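Local coordinates for hypothetical protein AF1432 (Archaeoglobus fulgidus, PDB 1YNB) that probably hydrolyses 2'-deoxyribonucleoside 5'-phosphates to deoxyribonucleosides and phosphate as a metal-dependent homodimeric 5'-deoxynucleotidase of the HD-domain superfamily, at residues A[45-50]-A[123-127]; A[16-20]-A[76-80]; A[133-137]-A[163-169]. All coordinates share one frame; numbering follows the deposited sequence.

Contact 1 (A[45-50]-A[123-127]); sequences RAAIIA and ADKLE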
loop_
_atom_site.group_PDB
_atom_site.type_symbol
_atom_site.label_atom_id
_atom_site.label_comp_id
_atom_site.label_asym_id
_atom_site.label_seq_id
_atom_site.Cartn_x
_atom_site.Cartn_y
_atom_site.Cartn_z
ATOM N N ARG A 45 3.217 2.475 -10.750
ATOM C CA ARG A 45 3.688 3.834 -10.673
ATOM C C ARG A 45 4.241 4.333 -12.003
ATOM O O ARG A 45 4.118 5.523 -12.295
ATOM C CB ARG A 45 4.718 4.025 -9.555
ATOM C CG ARG A 45 5.090 5.488 -9.389
ATOM C CD ARG A 45 5.720 5.838 -8.060
ATOM N NE ARG A 45 6.983 5.115 -7.845
ATOM C CZ ARG A 45 7.827 5.400 -6.850
ATOM N NH1 ARG A 45 7.556 6.375 -6.006
ATOM N NH2 ARG A 45 8.927 4.678 -6.680
ATOM N N ALA A 46 4.810 3.436 -12.805
ATOM C CA ALA A 46 5.338 3.884 -14.089
ATOM C C ALA A 46 4.151 4.376 -14.946
ATOM O O ALA A 46 4.307 5.344 -15.719
ATOM C CB ALA A 46 6.048 2.748 -14.793
ATOM N N ALA A 47 3.007 3.703 -14.819
ATOM C CA ALA A 47 1.820 4.122 -15.583
ATOM C C ALA A 47 1.392 5.509 -15.180
ATOM O O ALA A 47 1.137 6.359 -16.041
ATOM C CB ALA A 47 0.680 3.094 -15.436
ATOM N N ILE A 48 1.332 5.793 -13.875
ATOM C CA ILE A 48 0.987 7.115 -13.423
ATOM C C ILE A 48 2.045 8.123 -13.910
ATOM O O ILE A 48 1.721 9.228 -14.390
ATOM C CB ILE A 48 0.815 7.101 -11.881
ATOM C CG1 ILE A 48 -0.428 6.258 -11.544
ATOM C CG2 ILE A 48 0.673 8.528 -11.296
ATOM C CD1 ILE A 48 -0.613 6.013 -10.060
ATOM N N ILE A 49 3.324 7.767 -13.818
ATOM C CA ILE A 49 4.331 8.697 -14.324
ATOM C C ILE A 49 4.167 8.971 -15.839
ATOM O O ILE A 49 4.360 10.106 -16.274
ATOM C CB ILE A 49 5.744 8.138 -14.083
ATOM C CG1 ILE A 49 5.999 8.175 -12.547
ATOM C CG2 ILE A 49 6.804 9.000 -14.786
ATOM C CD1 ILE A 49 7.363 7.443 -12.132
ATOM N N ALA A 50 3.842 7.931 -16.611
ATOM C CA ALA A 50 3.705 8.081 -18.067
ATOM C C ALA A 50 2.565 9.064 -18.370
ATOM O O ALA A 50 2.677 9.889 -19.285
ATOM C CB ALA A 50 3.457 6.742 -18.720
ATOM N N ALA A 123 9.109 6.734 -18.575
ATOM C CA ALA A 123 8.417 6.463 -17.293
ATOM C C ALA A 123 9.010 5.260 -16.560
ATOM O O ALA A 123 9.094 5.277 -15.323
ATOM C CB ALA A 123 6.887 6.253 -17.537
ATOM N N ASP A 124 9.385 4.229 -17.314
ATOM C CA ASP A 124 9.991 2.989 -16.809
ATOM C C ASP A 124 11.278 3.395 -16.085
ATOM O O ASP A 124 11.497 3.039 -14.918
ATOM C CB ASP A 124 10.320 2.074 -18.003
ATOM C CG ASP A 124 11.095 0.823 -17.609
ATOM O OD1 ASP A 124 11.854 0.309 -18.456
ATOM O OD2 ASP A 124 10.946 0.322 -16.464
ATOM N N LYS A 125 12.126 4.146 -16.768
ATOM C CA LYS A 125 13.398 4.605 -16.162
ATOM C C LYS A 125 13.221 5.606 -15.011
ATOM O O LYS A 125 13.964 5.589 -14.022
ATOM C CB LYS A 125 14.274 5.247 -17.247
ATOM C CG LYS A 125 14.653 4.292 -18.345
ATOM C CD LYS A 125 15.543 5.052 -19.328
ATOM C CE LYS A 125 15.467 4.505 -20.735
ATOM N NZ LYS A 125 15.939 5.609 -21.646
ATOM N N LEU A 126 12.274 6.520 -15.126
ATOM C CA LEU A 126 12.053 7.467 -14.049
ATOM C C LEU A 126 11.518 6.734 -12.816
ATOM O O LEU A 126 11.862 7.124 -11.693
ATOM C CB LEU A 126 11.018 8.542 -14.407
ATOM C CG LEU A 126 11.473 9.950 -14.780
ATOM C CD1 LEU A 126 10.223 10.854 -14.787
ATOM C CD2 LEU A 126 12.513 10.516 -13.772
ATOM N N GLU A 127 10.628 5.760 -13.022
ATOM C CA GLU A 127 10.063 5.015 -11.888
ATOM C C GLU A 127 11.239 4.360 -11.114
ATOM O O GLU A 127 11.304 4.375 -9.843
ATOM C CB GLU A 127 9.081 3.957 -12.372
ATOM C CG GLU A 127 8.068 3.486 -11.289
ATOM C CD GLU A 127 8.692 2.626 -10.170
ATOM O OE1 GLU A 127 9.520 1.723 -10.474
ATOM O OE2 GLU A 127 8.322 2.852 -8.989
#
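Arg45 grips Glu127 side-on, with two nitrogens converging on one carboxylate oxygen. Arg45 NE donates to Glu127 OE2 at 2.9 Å, meeting its anti lone pair. Arg45 NH2 reaches Glu127 OE2 at 3.0 Å, from above the carboxylate plane. The oxygen itself lies in the guanidinium plane, while the two groups are turned 43° apart. CG of Arg45 stands anti to its backbone N (chi1 -174°), and a bend at chi3 brings the NE edge round to the acid. Ala123 CB sits 3.3 Å from Ala46 O and 3.7 Å from Ala50 CB. Ile49 lays CD1 3.6 Å from Glu127 CA and sends CG2 against Ala123 CB and Leu126 CD1. The segments of helices 39-56 and 117-135 cross at 120° in the all-helical HD-domain core. Asp124, its CB pointing away from 45-50, converges with His42, His74 and Asp75 in a pattern consistent with the HD metal site, with no metal bound to them. Arg45 NH2 also forms a salt bridge with Glu134. A leucine in place of Arg45 would probably leave Glu127 and Glu134 without this shared positive partner. Further out, Glu127 OE1 bonds His42 ND1, and Lys21 of the second subunit also pairs with Glu127 OE2.

Contact 2 (A[16-20]-A[76-80]); sequences EVGSL and LHEAR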
loop_
_atom_site.group_PDB
_atom_site.type_symbol
_atom_site.label_atom_id
_atom_site.label_comp_id
_atom_site.label_asym_id
_atom_site.label_seq_id
_atom_site.Cartn_x
_atom_site.Cartn_y
_atom_site.Cartn_z
ATOM N N GLU A 16 -3.202 -14.738 -14.804
ATOM C CA GLU A 16 -1.780 -14.623 -15.156
ATOM C C GLU A 16 -1.214 -13.253 -14.836
ATOM O O GLU A 16 -0.082 -13.128 -14.376
ATOM C CB GLU A 16 -1.556 -14.948 -16.662
ATOM C CG GLU A 16 -0.101 -14.695 -17.113
ATOM C CD GLU A 16 0.188 -15.182 -18.539
ATOM O OE1 GLU A 16 -0.707 -15.811 -19.145
ATOM O OE2 GLU A 16 1.315 -14.953 -19.039
ATOM N N VAL A 17 -1.992 -12.208 -15.084
ATOM C CA VAL A 17 -1.573 -10.839 -14.795
ATOM C C VAL A 17 -1.333 -10.681 -13.294
ATOM O O VAL A 17 -0.458 -9.912 -12.881
ATOM C CB VAL A 17 -2.677 -9.815 -15.237
ATOM C CG1 VAL A 17 -2.446 -8.426 -14.619
ATOM C CG2 VAL A 17 -2.647 -9.715 -16.806
ATOM N N GLY A 18 -2.108 -11.398 -12.504
ATOM C CA GLY A 18 -1.950 -11.313 -11.053
ATOM C C GLY A 18 -0.610 -11.902 -10.621
ATOM O O GLY A 18 -0.096 -11.539 -9.552
ATOM N N SER A 19 -0.017 -12.790 -11.413
ATOM C CA SER A 19 1.323 -13.317 -11.027
ATOM C C SER A 19 2.377 -12.196 -11.020
ATOM O O SER A 19 3.442 -12.350 -10.434
ATOM C CB SER A 19 1.780 -14.461 -11.945
ATOM O OG SER A 19 2.234 -13.977 -13.193
ATOM N N LEU A 20 2.105 -11.056 -11.648
ATOM C CA LEU A 20 3.066 -9.974 -11.577
ATOM C C LEU A 20 3.107 -9.347 -10.176
ATOM O O LEU A 20 4.059 -8.615 -9.867
ATOM C CB LEU A 20 2.774 -8.894 -12.617
ATOM C CG LEU A 20 3.090 -9.406 -14.038
ATOM C CD1 LEU A 20 2.628 -8.378 -15.048
ATOM C CD2 LEU A 20 4.594 -9.649 -14.183
ATOM N N LEU A 76 4.384 -6.928 -19.283
ATOM C CA LEU A 76 3.458 -8.007 -19.097
ATOM C C LEU A 76 4.015 -9.385 -19.364
ATOM O O LEU A 76 3.722 -10.337 -18.634
ATOM C CB LEU A 76 2.201 -7.751 -19.925
ATOM C CG LEU A 76 0.951 -7.964 -19.075
ATOM C CD1 LEU A 76 1.060 -7.156 -17.771
ATOM C CD2 LEU A 76 -0.292 -7.538 -19.860
ATOM N N HIS A 77 4.826 -9.509 -20.400
ATOM C CA HIS A 77 5.388 -10.817 -20.721
ATOM C C HIS A 77 6.272 -11.353 -19.590
ATOM O O HIS A 77 6.505 -12.547 -19.521
ATOM C CB HIS A 77 6.193 -10.735 -22.021
ATOM C CG HIS A 77 7.341 -9.788 -21.939
ATOM N ND1 HIS A 77 8.606 -10.189 -21.563
ATOM C CD2 HIS A 77 7.389 -8.441 -22.046
ATOM C CE1 HIS A 77 9.381 -9.127 -21.435
ATOM N NE2 HIS A 77 8.666 -8.054 -21.717
ATOM N N GLU A 78 6.759 -10.483 -18.706
ATOM C CA GLU A 78 7.619 -10.955 -17.605
ATOM C C GLU A 78 6.882 -11.936 -16.669
ATOM O O GLU A 78 7.502 -12.613 -15.812
ATOM C CB GLU A 78 8.180 -9.764 -16.823
ATOM C CG GLU A 78 9.172 -8.930 -17.648
ATOM C CD GLU A 78 9.807 -7.792 -16.866
ATOM O OE1 GLU A 78 9.337 -7.479 -15.749
ATOM O OE2 GLU A 78 10.777 -7.184 -17.378
ATOM N N ALA A 79 5.565 -12.022 -16.839
ATOM C CA ALA A 79 4.758 -12.950 -16.050
ATOM C C ALA A 79 5.261 -14.344 -16.376
ATOM O O ALA A 79 5.198 -15.249 -15.543
ATOM C CB ALA A 79 3.291 -12.841 -16.431
ATOM N N ARG A 80 5.740 -14.501 -17.610
ATOM C CA ARG A 80 6.286 -15.769 -18.089
ATOM C C ARG A 80 7.809 -15.760 -18.147
ATOM O O ARG A 80 8.441 -16.801 -17.979
ATOM C CB ARG A 80 5.755 -16.079 -19.498
ATOM C CG ARG A 80 4.254 -16.284 -19.553
ATOM C CD ARG A 80 3.703 -16.268 -21.010
ATOM N NE ARG A 80 2.241 -16.304 -20.973
ATOM C CZ ARG A 80 1.473 -17.085 -21.723
ATOM N NH1 ARG A 80 2.017 -17.911 -22.611
ATOM N NH2 ARG A 80 0.155 -17.092 -21.528
HETATM O O HOH W 1 5.016 -15.503 -13.010
#
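Glu16 reaches Arg80 with an extended side chain, its CG swung opposite the backbone N (chi1 174°). Arg80 comes to meet it with a chain stretched from CG to NE, and the two side chains cross at about a right angle. The result is a side-on salt bridge with one nitrogen for each oxygen. Arg80 NH2 donates to Glu16 OE1 at 2.8 Å on the syn lone pair, nearly straight at 161°. Arg80 NE meets Glu16 OE2 on its syn side; the modelled 2.5 Å is unusually short and doubtful in detail. The two planes are only 25° apart, and the paired bonds limit their turning. Ala79 CB packs against the stem of Glu16, 3.9 Å from Glu16 CG, and lies 3.6 Å from Ser19 OG. Ser19 OG donates to Glu16 O at 2.7 Å. A water bridges the segments, donating to both Ser19 OG and Ala79 O. Leu20 CD2 lies 3.7 Å from Ala79 N, and Leu20 CD1 presses on Leu76 CD1 at 3.4 Å, a tight contact. The contact joins helix 8-18 and the residues after it to helix 78-81. Gln103 of helix 96-103 also bonds Glu16 OE2, Leu20 touches helix 39-56, and Trp171 of the second subunit packs on Glu16 and Ser19.

Contact 3 (A[133-137]-A[163-169]); sequences VEYSQ and LMERKNP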
loop_
_atom_site.group_PDB
_atom_site.type_symbol
_atom_site.label_atom_id
_atom_site.label_comp_id
_atom_site.label_asym_id
_atom_site.label_seq_id
_atom_site.Cartn_x
_atom_site.Cartn_y
_atom_site.Cartn_z
ATOM N N VAL A 133 16.079 6.202 -5.287
ATOM C CA VAL A 133 16.214 7.240 -4.269
ATOM C C VAL A 133 15.513 6.775 -2.997
ATOM O O VAL A 133 16.054 6.984 -1.898
ATOM C CB VAL A 133 15.602 8.571 -4.738
ATOM C CG1 VAL A 133 15.452 9.566 -3.585
ATOM C CG2 VAL A 133 16.535 9.198 -5.791
ATOM N N GLU A 134 14.339 6.163 -3.131
ATOM C CA GLU A 134 13.584 5.700 -1.938
ATOM C C GLU A 134 14.341 4.577 -1.229
ATOM O O GLU A 134 14.440 4.569 0.006
ATOM C CB GLU A 134 12.185 5.212 -2.357
ATOM C CG GLU A 134 11.348 6.409 -2.784
ATOM C CD GLU A 134 10.246 6.093 -3.812
ATOM O OE1 GLU A 134 9.564 7.069 -4.214
ATOM O OE2 GLU A 134 10.058 4.913 -4.191
ATOM N N TYR A 135 14.878 3.633 -1.985
ATOM C CA TYR A 135 15.608 2.526 -1.356
ATOM C C TYR A 135 16.982 2.920 -0.814
ATOM O O TYR A 135 17.525 2.214 0.056
ATOM C CB TYR A 135 15.775 1.355 -2.332
ATOM C CG TYR A 135 14.544 0.483 -2.540
ATOM C CD1 TYR A 135 13.582 0.319 -1.524
ATOM C CD2 TYR A 135 14.391 -0.265 -3.698
ATOM C CE1 TYR A 135 12.520 -0.580 -1.666
ATOM C CE2 TYR A 135 13.330 -1.169 -3.861
ATOM C CZ TYR A 135 12.400 -1.328 -2.846
ATOM O OH TYR A 135 11.359 -2.195 -2.965
ATOM N N SER A 136 17.534 4.023 -1.308
ATOM C CA SER A 136 18.861 4.482 -0.871
ATOM C C SER A 136 18.884 4.794 0.616
ATOM O O SER A 136 19.947 4.744 1.241
ATOM C CB SER A 136 19.327 5.707 -1.679
ATOM O OG SER A 136 18.654 6.894 -1.278
ATOM N N GLN A 137 17.706 5.048 1.183
ATOM C CA GLN A 137 17.590 5.339 2.619
ATOM C C GLN A 137 17.825 4.069 3.461
ATOM O O GLN A 137 18.092 4.176 4.676
ATOM C CB GLN A 137 16.206 5.925 2.921
ATOM C CG GLN A 137 15.708 6.925 1.843
ATOM C CD GLN A 137 16.626 8.134 1.659
ATOM O OE1 GLN A 137 17.062 8.432 0.539
ATOM N NE2 GLN A 137 16.909 8.846 2.750
ATOM N N LEU A 163 14.103 15.422 -8.857
ATOM C CA LEU A 163 14.176 14.203 -8.029
ATOM C C LEU A 163 15.575 14.135 -7.407
ATOM O O LEU A 163 15.723 13.890 -6.203
ATOM C CB LEU A 163 14.023 12.949 -8.890
ATOM C CG LEU A 163 13.642 11.523 -8.426
ATOM C CD1 LEU A 163 14.555 10.494 -9.114
ATOM C CD2 LEU A 163 13.544 11.393 -6.916
ATOM N N MET A 164 16.590 14.304 -8.252
ATOM C CA MET A 164 17.973 14.206 -7.777
ATOM C C MET A 164 18.487 15.424 -7.020
ATOM O O MET A 164 19.453 15.308 -6.241
ATOM C CB MET A 164 18.896 13.842 -8.950
ATOM C CG MET A 164 18.520 12.509 -9.689
ATOM S SD MET A 164 18.489 11.044 -8.591
ATOM C CE MET A 164 20.310 10.601 -8.592
ATOM N N GLU A 165 17.875 16.592 -7.231
ATOM C CA GLU A 165 18.277 17.782 -6.485
ATOM C C GLU A 165 17.786 17.597 -5.054
ATOM O O GLU A 165 18.502 17.886 -4.101
ATOM C CB GLU A 165 17.610 19.045 -7.022
ATOM C CG GLU A 165 18.131 19.519 -8.358
ATOM C CD GLU A 165 17.480 20.832 -8.765
ATOM O OE1 GLU A 165 16.218 20.893 -8.848
ATOM O OE2 GLU A 165 18.240 21.802 -8.988
ATOM N N ARG A 166 16.556 17.100 -4.922
ATOM C CA ARG A 166 15.946 16.927 -3.614
ATOM C C ARG A 166 16.385 15.682 -2.855
ATOM O O ARG A 166 16.628 15.767 -1.645
ATOM C CB ARG A 166 14.407 16.861 -3.730
ATOM C CG ARG A 166 13.719 18.095 -4.306
ATOM C CD ARG A 166 12.163 17.912 -4.357
ATOM N NE ARG A 166 11.539 17.754 -3.029
ATOM C CZ ARG A 166 11.134 16.594 -2.497
ATOM N NH1 ARG A 166 11.272 15.465 -3.172
ATOM N NH2 ARG A 166 10.602 16.567 -1.263
ATOM N N LYS A 167 16.476 14.554 -3.572
ATOM C CA LYS A 167 16.776 13.240 -2.995
ATOM C C LYS A 167 16.075 13.144 -1.648
ATOM O O LYS A 167 16.657 12.819 -0.627
ATOM C CB LYS A 167 18.277 13.005 -2.859
ATOM C CG LYS A 167 18.967 12.762 -4.193
ATOM C CD LYS A 167 20.361 12.155 -3.991
ATOM C CE LYS A 167 21.163 12.103 -5.288
ATOM N NZ LYS A 167 21.618 13.448 -5.710
ATOM N N ASN A 168 14.787 13.428 -1.658
ATOM C CA ASN A 168 14.037 13.399 -0.429
ATOM C C ASN A 168 12.684 12.747 -0.625
ATOM O O ASN A 168 11.708 13.384 -1.047
ATOM C CB ASN A 168 13.901 14.812 0.098
ATOM C CG ASN A 168 13.005 14.885 1.291
ATOM O OD1 ASN A 168 12.870 13.906 2.035
ATOM N ND2 ASN A 168 12.385 16.046 1.497
ATOM N N PRO A 169 12.592 11.468 -0.273
ATOM C CA PRO A 169 11.357 10.702 -0.418
ATOM C C PRO A 169 10.247 11.000 0.580
ATOM O O PRO A 169 9.153 10.446 0.495
ATOM C CB PRO A 169 11.844 9.255 -0.393
ATOM C CG PRO A 169 13.053 9.302 0.472
ATOM C CD PRO A 169 13.716 10.624 0.167
#
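Val133 and Lys167 approach to 6.2 Å between CA atoms, and Glu134 and Pro169 to 5.7 Å, where the chain turns out of helix 154-166 with a positive phi at Lys167. Val133 is the centre of the contact. With chi1 at 167°, its CG1 points away from its own backbone N and rests on the backbone of this turn, 3.9 Å from Lys167 CA. The other branch faces Leu163 and Met164 of helix 154-166. Val133 CG2 lies 3.9 Å from Leu163 CD2 and equally far from Met164 SD. Pro169 packs on Glu134 and Gln137. Pro169 CB lies 3.8 Å from Glu134 CG, and Pro169 CG meets Gln137 CG at the same distance. Within the segments, Ser136 OG donates to Val133 O, and Lys167 NZ donates to Met164 O at 2.9 Å. The carboxylate of Glu134 turns to other partners, Arg45 of the same chain and His15 of the second subunit. His15 of that subunit also packs on Leu163 and Pro169. No hydrogen bond is assigned between the two segments. The ends of two helices are therefore joined mainly by apolar fit, with the aliphatic parts of Glu134 and Gln137 serving as surface for the proline ring.

Helix 8-18 comes first, and its end is used by contact 2, which closes a loop back from 76-80. Inside that loop lies 45-50, whose partner 123-127 comes later. Contacts 1 and 2 therefore cross along the chain. Their nearest atoms stay about 8 Å apart. Contact 3 follows contact 1 in series, closing a shorter loop. Contacts 1 and 3 touch directly, through the salt bridge of Arg45 with Glu134. Contacts 2 and 3 lie on opposite sides of the chain's centre, 29 Å between centres. Contact 2 ties helix 8-18 to helix 78-81, contact 1 ties 39-56 to 117-135, and contact 3 ties 117-135 to 154-166. All three touch the second subunit.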